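Alpha-glucosidase (Bacteroides thetaiotaomicron, PDB 5XFM) hydrolyses beta-L-arabinopyranosides and alpha-galactosides as a bifunctional member of glycoside hydrolase family 97. Local coordinates at residues F124-P129 with G256-R261; V137-E142 with V234-A239; R217-R222 with V248-A253. The protein carries 1 engineered substitution. All coordinates share one frame; numbering follows the deposited sequence.

Interaction 1 (F124-P129 with G256-R261)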
loop_
_atom_site.group_PDB
_atom_site.type_symbol
_atom_site.label_atom_id
_atom_site.label_comp_id
_atom_site.label_asym_id
_atom_site.label_seq_id
_atom_site.Cartn_x
_atom_site.Cartn_y
_atom_site.Cartn_z
ATOM N N PHE A 124 -12.006 -11.712 7.681
ATOM C CA PHE A 124 -12.767 -12.946 7.551
ATOM C C PHE A 124 -12.512 -13.652 6.241
ATOM O O PHE A 124 -12.183 -13.024 5.243
ATOM C CB PHE A 124 -14.273 -12.695 7.748
ATOM C CG PHE A 124 -14.954 -12.011 6.597
ATOM C CD1 PHE A 124 -15.014 -10.629 6.536
ATOM C CD2 PHE A 124 -15.585 -12.748 5.606
ATOM C CE1 PHE A 124 -15.655 -10.000 5.497
ATOM C CE2 PHE A 124 -16.225 -12.119 4.558
ATOM C CZ PHE A 124 -16.257 -10.741 4.505
ATOM N N ARG A 125 -12.618 -14.975 6.262
ATOM C CA ARG A 125 -12.374 -15.737 5.045
ATOM C C ARG A 125 -13.232 -16.985 4.992
ATOM O O ARG A 125 -13.830 -17.386 5.992
ATOM C CB ARG A 125 -10.894 -16.115 4.922
ATOM C CG ARG A 125 -10.415 -17.138 5.938
ATOM C CD ARG A 125 -9.088 -17.755 5.513
ATOM N NE ARG A 125 -8.530 -18.584 6.575
ATOM C CZ ARG A 125 -7.293 -19.071 6.583
ATOM N NH1 ARG A 125 -6.456 -18.811 5.583
ATOM N NH2 ARG A 125 -6.889 -19.814 7.603
ATOM N N TYR A 126 -13.322 -17.574 3.806
ATOM C CA TYR A 126 -14.046 -18.823 3.637
ATOM C C TYR A 126 -13.080 -20.002 3.615
ATOM O O TYR A 126 -11.951 -19.875 3.144
ATOM C CB TYR A 126 -14.860 -18.806 2.345
ATOM C CG TYR A 126 -15.771 -17.615 2.183
ATOM C CD1 TYR A 126 -15.347 -16.490 1.490
ATOM C CD2 TYR A 126 -17.061 -17.618 2.707
ATOM C CE1 TYR A 126 -16.170 -15.401 1.321
ATOM C CE2 TYR A 126 -17.894 -16.528 2.547
ATOM C CZ TYR A 126 -17.442 -15.419 1.850
ATOM O OH TYR A 126 -18.258 -14.325 1.674
ATOM N N THR A 127 -13.530 -21.153 4.101
ATOM C CA THR A 127 -12.781 -22.392 3.926
ATOM C C THR A 127 -13.641 -23.404 3.176
ATOM O O THR A 127 -14.867 -23.415 3.317
ATOM C CB THR A 127 -12.307 -22.989 5.273
ATOM O OG1 THR A 127 -13.424 -23.198 6.147
ATOM C CG2 THR A 127 -11.307 -22.061 5.949
ATOM N N LEU A 128 -12.992 -24.226 2.358
ATOM C CA LEU A 128 -13.659 -25.303 1.634
ATOM C C LEU A 128 -12.939 -26.620 1.897
ATOM O O LEU A 128 -11.752 -26.750 1.605
ATOM C CB LEU A 128 -13.691 -25.022 0.131
ATOM C CG LEU A 128 -14.527 -23.861 -0.403
ATOM C CD1 LEU A 128 -13.999 -23.452 -1.750
ATOM C CD2 LEU A 128 -15.983 -24.290 -0.523
ATOM N N PRO A 129 -13.657 -27.601 2.453
ATOM C CA PRO A 129 -13.058 -28.902 2.759
ATOM C C PRO A 129 -13.029 -29.822 1.540
ATOM O O PRO A 129 -13.687 -29.533 0.538
ATOM C CB PRO A 129 -13.988 -29.461 3.838
ATOM C CG PRO A 129 -15.328 -28.907 3.455
ATOM C CD PRO A 129 -15.066 -27.526 2.885
ATOM N N GLY A 256 -9.026 -25.945 0.962
ATOM C CA GLY A 256 -8.443 -24.637 0.699
ATOM C C GLY A 256 -9.225 -23.477 1.297
ATOM O O GLY A 256 -10.162 -23.681 2.079
ATOM N N ALA A 257 -8.841 -22.254 0.934
ATOM C CA ALA A 257 -9.474 -21.062 1.487
ATOM C C ALA A 257 -9.397 -19.854 0.546
ATOM O O ALA A 257 -8.598 -19.831 -0.393
ATOM C CB ALA A 257 -8.839 -20.711 2.840
ATOM N N THR A 258 -10.246 -18.859 0.803
ATOM C CA THR A 258 -10.160 -17.573 0.134
ATOM C C THR A 258 -9.183 -16.707 0.919
ATOM O O THR A 258 -8.839 -17.037 2.051
ATOM C CB THR A 258 -11.526 -16.856 0.055
ATOM O OG1 THR A 258 -11.886 -16.354 1.343
ATOM C CG2 THR A 258 -12.601 -17.789 -0.449
ATOM N N PRO A 259 -8.698 -15.614 0.314
ATOM C CA PRO A 259 -7.949 -14.612 1.080
ATOM C C PRO A 259 -8.806 -13.955 2.160
ATOM O O PRO A 259 -10.007 -14.222 2.254
ATOM C CB PRO A 259 -7.541 -13.586 0.023
ATOM C CG PRO A 259 -7.598 -14.318 -1.272
ATOM C CD PRO A 259 -8.687 -15.331 -1.130
ATOM N N TRP A 260 -8.188 -13.115 2.981
ATOM C CA TRP A 260 -8.908 -12.432 4.042
ATOM C C TRP A 260 -9.542 -11.136 3.526
ATOM O O TRP A 260 -8.880 -10.332 2.875
ATOM C CB TRP A 260 -7.972 -12.131 5.212
ATOM C CG TRP A 260 -7.398 -13.365 5.853
ATOM C CD1 TRP A 260 -6.239 -14.006 5.503
ATOM C CD2 TRP A 260 -7.955 -14.113 6.943
ATOM N NE1 TRP A 260 -6.042 -15.103 6.308
ATOM C CE2 TRP A 260 -7.077 -15.189 7.203
ATOM C CE3 TRP A 260 -9.103 -13.976 7.730
ATOM C CZ2 TRP A 260 -7.315 -16.121 8.213
ATOM C CZ3 TRP A 260 -9.336 -14.906 8.734
ATOM C CH2 TRP A 260 -8.446 -15.965 8.963
ATOM N N ARG A 261 -10.830 -10.959 3.798
ATOM C CA ARG A 261 -11.523 -9.693 3.587
ATOM C C ARG A 261 -11.361 -8.877 4.867
ATOM O O ARG A 261 -11.622 -9.396 5.955
ATOM C CB ARG A 261 -12.998 -9.940 3.321
ATOM C CG ARG A 261 -13.282 -11.047 2.322
ATOM C CD ARG A 261 -12.800 -10.693 0.965
ATOM N NE ARG A 261 -12.841 -11.802 0.013
ATOM C CZ ARG A 261 -11.870 -12.038 -0.865
ATOM N NH1 ARG A 261 -10.779 -11.276 -0.876
ATOM N NH2 ARG A 261 -11.965 -13.052 -1.708
HETATM O O HOH W 1 -6.682 -17.896 3.199
#

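Interaction 2 (V137-E142 with V234-A239)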
loop_
_atom_site.group_PDB
_atom_site.type_symbol
_atom_site.label_atom_id
_atom_site.label_comp_id
_atom_site.label_asym_id
_atom_site.label_seq_id
_atom_site.Cartn_x
_atom_site.Cartn_y
_atom_site.Cartn_z
ATOM N N VAL A 137 -11.062 -26.937 -6.694
ATOM C CA VAL A 137 -12.228 -26.101 -6.875
ATOM C C VAL A 137 -11.902 -24.877 -7.721
ATOM O O VAL A 137 -10.779 -24.367 -7.708
ATOM C CB VAL A 137 -12.800 -25.655 -5.502
ATOM C CG1 VAL A 137 -11.799 -24.797 -4.752
ATOM C CG2 VAL A 137 -14.083 -24.904 -5.671
ATOM N N THR A 138 -12.896 -24.438 -8.484
ATOM C CA THR A 138 -12.865 -23.146 -9.145
ATOM C C THR A 138 -13.990 -22.295 -8.577
ATOM O O THR A 138 -15.159 -22.648 -8.703
ATOM C CB THR A 138 -13.045 -23.280 -10.666
ATOM O OG1 THR A 138 -12.012 -24.114 -11.207
ATOM C CG2 THR A 138 -12.995 -21.916 -11.336
ATOM N N VAL A 139 -13.645 -21.176 -7.951
ATOM C CA VAL A 139 -14.668 -20.268 -7.437
ATOM C C VAL A 139 -15.130 -19.343 -8.551
ATOM O O VAL A 139 -14.395 -18.448 -8.973
ATOM C CB VAL A 139 -14.164 -19.430 -6.243
ATOM C CG1 VAL A 139 -15.237 -18.447 -5.795
ATOM C CG2 VAL A 139 -13.750 -20.335 -5.095
ATOM N N LYS A 140 -16.347 -19.574 -9.035
ATOM C CA LYS A 140 -16.888 -18.813 -10.152
ATOM C C LYS A 140 -17.135 -17.364 -9.753
ATOM O O LYS A 140 -16.940 -16.453 -10.562
ATOM C CB LYS A 140 -18.199 -19.428 -10.657
ATOM C CG LYS A 140 -18.098 -20.852 -11.185
ATOM C CD LYS A 140 -19.443 -21.334 -11.719
ATOM C CE LYS A 140 -19.421 -22.828 -12.030
ATOM N NZ LYS A 140 -18.495 -23.174 -13.147
ATOM N N GLU A 141 -17.556 -17.149 -8.508
ATOM C CA GLU A 141 -17.904 -15.791 -8.089
ATOM C C GLU A 141 -18.043 -15.646 -6.575
ATOM O O GLU A 141 -18.432 -16.582 -5.905
ATOM C CB GLU A 141 -19.213 -15.405 -8.785
ATOM C CG GLU A 141 -19.883 -14.132 -8.351
ATOM C CD GLU A 141 -21.150 -13.894 -9.147
ATOM O OE1 GLU A 141 -21.793 -14.896 -9.533
ATOM O OE2 GLU A 141 -21.498 -12.720 -9.398
ATOM N N GLU A 142 -17.710 -14.484 -6.027
ATOM C CA GLU A 142 -18.000 -14.214 -4.622
ATOM C C GLU A 142 -19.222 -13.312 -4.505
ATOM O O GLU A 142 -19.367 -12.351 -5.259
ATOM C CB GLU A 142 -16.795 -13.585 -3.906
ATOM C CG GLU A 142 -15.860 -14.605 -3.271
ATOM C CD GLU A 142 -14.685 -13.982 -2.533
ATOM O OE1 GLU A 142 -14.894 -13.255 -1.537
ATOM O OE2 GLU A 142 -13.534 -14.232 -2.951
ATOM N N VAL A 234 -17.594 -7.797 -3.712
ATOM C CA VAL A 234 -16.274 -8.251 -4.106
ATOM C C VAL A 234 -16.314 -8.732 -5.553
ATOM O O VAL A 234 -17.072 -9.641 -5.894
ATOM C CB VAL A 234 -15.774 -9.385 -3.200
ATOM C CG1 VAL A 234 -14.466 -9.975 -3.756
ATOM C CG2 VAL A 234 -15.586 -8.873 -1.777
ATOM N N ALA A 235 -15.521 -8.096 -6.407
ATOM C CA ALA A 235 -15.488 -8.449 -7.818
ATOM C C ALA A 235 -14.144 -9.058 -8.192
ATOM O O ALA A 235 -13.101 -8.627 -7.692
ATOM C CB ALA A 235 -15.775 -7.221 -8.682
ATOM N N PHE A 236 -14.171 -10.045 -9.086
ATOM C CA PHE A 236 -12.955 -10.682 -9.574
ATOM C C PHE A 236 -12.415 -9.879 -10.765
ATOM O O PHE A 236 -13.128 -9.024 -11.298
ATOM C CB PHE A 236 -13.241 -12.137 -9.966
ATOM C CG PHE A 236 -13.473 -13.047 -8.795
ATOM C CD1 PHE A 236 -13.152 -12.643 -7.507
ATOM C CD2 PHE A 236 -14.043 -14.301 -8.980
ATOM C CE1 PHE A 236 -13.381 -13.476 -6.427
ATOM C CE2 PHE A 236 -14.273 -15.138 -7.903
ATOM C CZ PHE A 236 -13.941 -14.724 -6.626
ATOM N N PRO A 237 -11.158 -10.137 -11.184
ATOM C CA PRO A 237 -10.593 -9.349 -12.290
ATOM C C PRO A 237 -11.387 -9.450 -13.592
ATOM O O PRO A 237 -12.123 -10.414 -13.807
ATOM C CB PRO A 237 -9.182 -9.936 -12.465
ATOM C CG PRO A 237 -9.165 -11.215 -11.680
ATOM C CD PRO A 237 -10.157 -11.037 -10.584
ATOM N N MET A 238 -11.242 -8.439 -14.445
ATOM C CA MET A 238 -11.907 -8.418 -15.738
ATOM C C MET A 238 -11.218 -9.352 -16.734
ATOM O O MET A 238 -10.002 -9.501 -16.709
ATOM C CB MET A 238 -11.948 -6.989 -16.278
ATOM C CG MET A 238 -12.615 -6.018 -15.318
ATOM S SD MET A 238 -12.270 -4.300 -15.711
ATOM C CE MET A 238 -10.504 -4.235 -15.429
ATOM N N ALA A 239 -12.008 -9.972 -17.604
ATOM C CA ALA A 239 -11.501 -10.920 -18.576
ATOM C C ALA A 239 -10.493 -10.284 -19.532
ATOM O O ALA A 239 -9.564 -10.941 -19.998
ATOM C CB ALA A 239 -12.662 -11.528 -19.361
#

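Interaction 3 (R217-R222 with V248-A253)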
loop_
_atom_site.group_PDB
_atom_site.type_symbol
_atom_site.label_atom_id
_atom_site.label_comp_id
_atom_site.label_asym_id
_atom_site.label_seq_id
_atom_site.Cartn_x
_atom_site.Cartn_y
_atom_site.Cartn_z
ATOM N N ARG A 217 -2.497 -18.631 -4.937
ATOM C CA ARG A 217 -3.673 -19.491 -4.808
ATOM C C ARG A 217 -5.003 -18.777 -5.077
ATOM O O ARG A 217 -6.064 -19.377 -4.955
ATOM C CB ARG A 217 -3.696 -20.139 -3.419
ATOM C CG ARG A 217 -2.744 -21.329 -3.301
ATOM C CD ARG A 217 -2.452 -21.712 -1.861
ATOM N NE ARG A 217 -1.722 -20.666 -1.150
ATOM C CZ ARG A 217 -1.643 -20.575 0.176
ATOM N NH1 ARG A 217 -2.257 -21.470 0.946
ATOM N NH2 ARG A 217 -0.955 -19.587 0.735
ATOM N N TYR A 218 -4.955 -17.509 -5.471
ATOM C CA TYR A 218 -6.190 -16.786 -5.751
ATOM C C TYR A 218 -5.933 -15.640 -6.719
ATOM O O TYR A 218 -4.810 -15.435 -7.177
ATOM C CB TYR A 218 -6.797 -16.249 -4.456
ATOM C CG TYR A 218 -8.313 -16.314 -4.344
ATOM C CD1 TYR A 218 -8.954 -17.507 -4.025
ATOM C CD2 TYR A 218 -9.094 -15.172 -4.492
ATOM C CE1 TYR A 218 -10.328 -17.577 -3.884
ATOM C CE2 TYR A 218 -10.480 -15.229 -4.353
ATOM C CZ TYR A 218 -11.092 -16.436 -4.047
ATOM O OH TYR A 218 -12.463 -16.505 -3.906
ATOM N N CYS A 219 -6.985 -14.892 -7.018
ATOM C CA CYS A 219 -6.866 -13.678 -7.808
ATOM C C CYS A 219 -6.895 -12.483 -6.865
ATOM O O CYS A 219 -7.321 -12.608 -5.717
ATOM C CB CYS A 219 -8.005 -13.587 -8.824
ATOM S SG CYS A 219 -9.645 -13.567 -8.050
ATOM N N GLY A 220 -6.436 -11.331 -7.341
ATOM C CA GLY A 220 -6.622 -10.092 -6.608
ATOM C C GLY A 220 -8.052 -9.639 -6.829
ATOM O O GLY A 220 -8.586 -9.804 -7.922
ATOM N N SER A 221 -8.691 -9.093 -5.801
ATOM C CA SER A 221 -10.072 -8.649 -5.954
ATOM C C SER A 221 -10.203 -7.143 -5.765
ATOM O O SER A 221 -9.246 -6.465 -5.386
ATOM C CB SER A 221 -10.988 -9.387 -4.977
ATOM O OG SER A 221 -11.197 -10.724 -5.395
ATOM N N ARG A 222 -11.400 -6.633 -6.029
ATOM C CA ARG A 222 -11.677 -5.205 -5.920
ATOM C C ARG A 222 -13.144 -5.010 -5.538
ATOM O O ARG A 222 -13.867 -5.990 -5.342
ATOM C CB ARG A 222 -11.383 -4.495 -7.233
ATOM C CG ARG A 222 -12.431 -4.772 -8.279
ATOM C CD ARG A 222 -12.101 -4.159 -9.604
ATOM N NE ARG A 222 -13.168 -4.435 -10.553
ATOM C CZ ARG A 222 -13.237 -5.535 -11.286
ATOM N NH1 ARG A 222 -12.299 -6.459 -11.166
ATOM N NH2 ARG A 222 -14.249 -5.713 -12.122
ATOM N N VAL A 248 -10.503 -15.787 -15.501
ATOM C CA VAL A 248 -10.856 -14.907 -14.386
ATOM C C VAL A 248 -11.052 -15.639 -13.052
ATOM O O VAL A 248 -10.527 -15.225 -12.017
ATOM C CB VAL A 248 -12.145 -14.123 -14.708
ATOM C CG1 VAL A 248 -12.727 -13.478 -13.452
ATOM C CG2 VAL A 248 -11.880 -13.102 -15.791
ATOM N N ALA A 249 -11.789 -16.740 -13.072
ATOM C CA ALA A 249 -12.133 -17.431 -11.823
ATOM C C ALA A 249 -10.932 -18.153 -11.220
ATOM O O ALA A 249 -10.233 -18.890 -11.914
ATOM C CB ALA A 249 -13.265 -18.409 -12.052
ATOM N N PRO A 250 -10.660 -17.894 -9.932
ATOM C CA PRO A 250 -9.553 -18.504 -9.194
ATOM C C PRO A 250 -9.799 -19.978 -8.872
ATOM O O PRO A 250 -10.926 -20.393 -8.606
ATOM C CB PRO A 250 -9.490 -17.671 -7.914
ATOM C CG PRO A 250 -10.883 -17.221 -7.714
ATOM C CD PRO A 250 -11.407 -16.942 -9.093
ATOM N N ALA A 251 -8.728 -20.755 -8.876
ATOM C CA ALA A 251 -8.816 -22.187 -8.683
ATOM C C ALA A 251 -7.775 -22.615 -7.668
ATOM O O ALA A 251 -6.672 -22.070 -7.653
ATOM C CB ALA A 251 -8.617 -22.913 -9.997
ATOM N N PHE A 252 -8.125 -23.559 -6.798
ATOM C CA PHE A 252 -7.148 -24.061 -5.833
ATOM C C PHE A 252 -7.465 -25.464 -5.328
ATOM O O PHE A 252 -8.507 -26.037 -5.647
ATOM C CB PHE A 252 -7.006 -23.091 -4.652
ATOM C CG PHE A 252 -8.310 -22.626 -4.079
ATOM C CD1 PHE A 252 -8.948 -21.502 -4.592
ATOM C CD2 PHE A 252 -8.893 -23.300 -3.020
ATOM C CE1 PHE A 252 -10.144 -21.065 -4.062
ATOM C CE2 PHE A 252 -10.092 -22.870 -2.482
ATOM C CZ PHE A 252 -10.718 -21.750 -3.003
ATOM N N ALA A 253 -6.525 -26.026 -4.572
ATOM C CA ALA A 253 -6.662 -27.373 -4.031
ATOM C C ALA A 253 -7.609 -27.432 -2.829
ATOM O O ALA A 253 -7.705 -26.479 -2.057
ATOM C CB ALA A 253 -5.298 -27.912 -3.643
#

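Interaction 1 (F124-P129 with G256-R261)
Phe-124 and Arg-261 meet on the buried side of this antiparallel pairing: CB of Arg-261 sits over one face of the phenyl ring, 3.7 Å from its centroid, and the guanidinium beyond is turned nearly perpendicular to the ring. Next along, Thr-258 has its OG1 between backbone N and carbonyl carbon (chi1 73°), where it takes the N-H of Tyr-126 in an almost straight bond (N to OG1 3.1 Å). The same OG1 donates to Pro-259 O, on a lone pair, so the hydroxyl is fixed from two directions, while CG2 of Thr-258 packs beside CD1 of Tyr-126. On this tight side Phe-124, Tyr-126 and Leu-128 pack against strands 47-59 and 136-147, and Arg-261 forms salt bridges with Glu-142 of strand 136-147 and Glu-211 of strand 206-212. The arrangement belongs to the beta-sandwich of the N-terminal domain, whose family falls in the galactose mutarotase clan. Strands 121-128 and 256-266 are neighbours in one of its sheets, and their pairing is split into two ladders one residue out of step. Between the ladders Thr-258 OG1 stands in for a backbone acceptor. On the other side Trp-260 is itself buried, and Arg-125 runs extended across its indole, CG 3.7 Å from the centroid of the six-membered ring and NE 3.2 Å from CZ2, its guanidinium tilted only 21° from the ring plane. An alanine in place of Trp-260 would probably leave the Arg-125 side chain without the flat surface it lies on, and so freer to swing. The looser part lies here: a water at the guanidinium edge accepts from Arg-125 NH1 (2.6 Å) and donates to Thr-258 O, while CB of Ala-257 and CG2 of Thr-127 touch only lightly, 4.2 Å apart.

Interaction 2 (V137-E142 with V234-A239)
Phe-236 carries its CG anti to the carbonyl carbon (chi1 -72°), and Glu-142 holds its own CG off a staggered position (chi1 -91°) with the chain extended beyond it; the two side chains cross at about a right angle. The ring presents its edge: OE2 of Glu-142 lies in the ring plane 3.6 Å from CE1, and the carboxylate is turned 73° to the ring. Such a placement would probably let the carboxylate's charge meet the slightly positive C-H rim rather than the pi cloud. The carboxylate also has polar partners outside the two segments: OE2 makes a salt bridge with Arg-261 and a hydrogen bond with Tyr-218, and OE1 bonds to Thr-144. Further round the ring, the backbone of the opposite strand closes in. Val-139 O stands near the ring plane 3.5 Å from CE2, and CA of Glu-141 approaches the same carbon at 3.7 Å. CG1 of Val-139 adds an apolar touch on CZ at 4.0 Å, while CG1 of Val-234 lies against the carboxylate, 4.0 Å from OE1. Phe-236 comes directly after the end of strand 231-235, and its ring leans against the flank of strand 136-147 where Lys-140 and Glu-141 both face Asn-58 across the sheet, a classic beta bulge.

Interaction 3 (R217-R222 with V248-A253)
Pro-250 fills a hollow made by Tyr-218 and Cys-219, where a loop lies against the edge of the beta-sandwich: residues 217-222 follow strand 206-212, and strand 251-253 pairs with strand 136-147. The two segments run in nearly opposite directions but share no backbone bonds; Pro-250 and Phe-252 spend theirs on Val-139 and Val-137, so the fit rests on shape. The bump is the proline ring. Its CG sits over the centre of the Tyr-218 ring, 3.8 Å from the centroid and 13° off the normal, a CH-pi contact. The wall beside it is the sulphur of Cys-219, equally close to CG and CD of Pro-250, at 3.9 Å. Pro-259 presses on the other face of Tyr-218, so the tyrosine ring is clamped between two prolines, and its OH is held by Glu-142. A second bump, Phe-252, meets the rim of Tyr-218 rather than its face. The two rings are inclined at 38°, an oblique pairing with centroids 5.8 Å apart, in which CE1 of Tyr-218 approaches CE1 of Phe-252 to 3.5 Å. Arg-217 meets Phe-252 through its backbone: its O lies 3.6 Å from CD1 of Phe-252.

How the interactions relate
From the N terminus the chain lays down 124-129 and, on the next strand, 137-142, the two strands going to different sheets. It then passes through 217-222 and 234-239, returns along 248-253, and ends this tour at 256-261. Interaction 1 closes the long outer loop of 126 residues, joining strands 121-128 and 256-266 in one sheet. Interaction 2 closes a loop of 91 residues and interaction 3 one of 25; both nest inside the outer loop and cross each other, since their segments alternate along the chain, and both reach the neighbouring sheet at strands 136-147 and 251-253. The three contacts share a polar site between the sheets, at Arg-261, Glu-142 and Tyr-218.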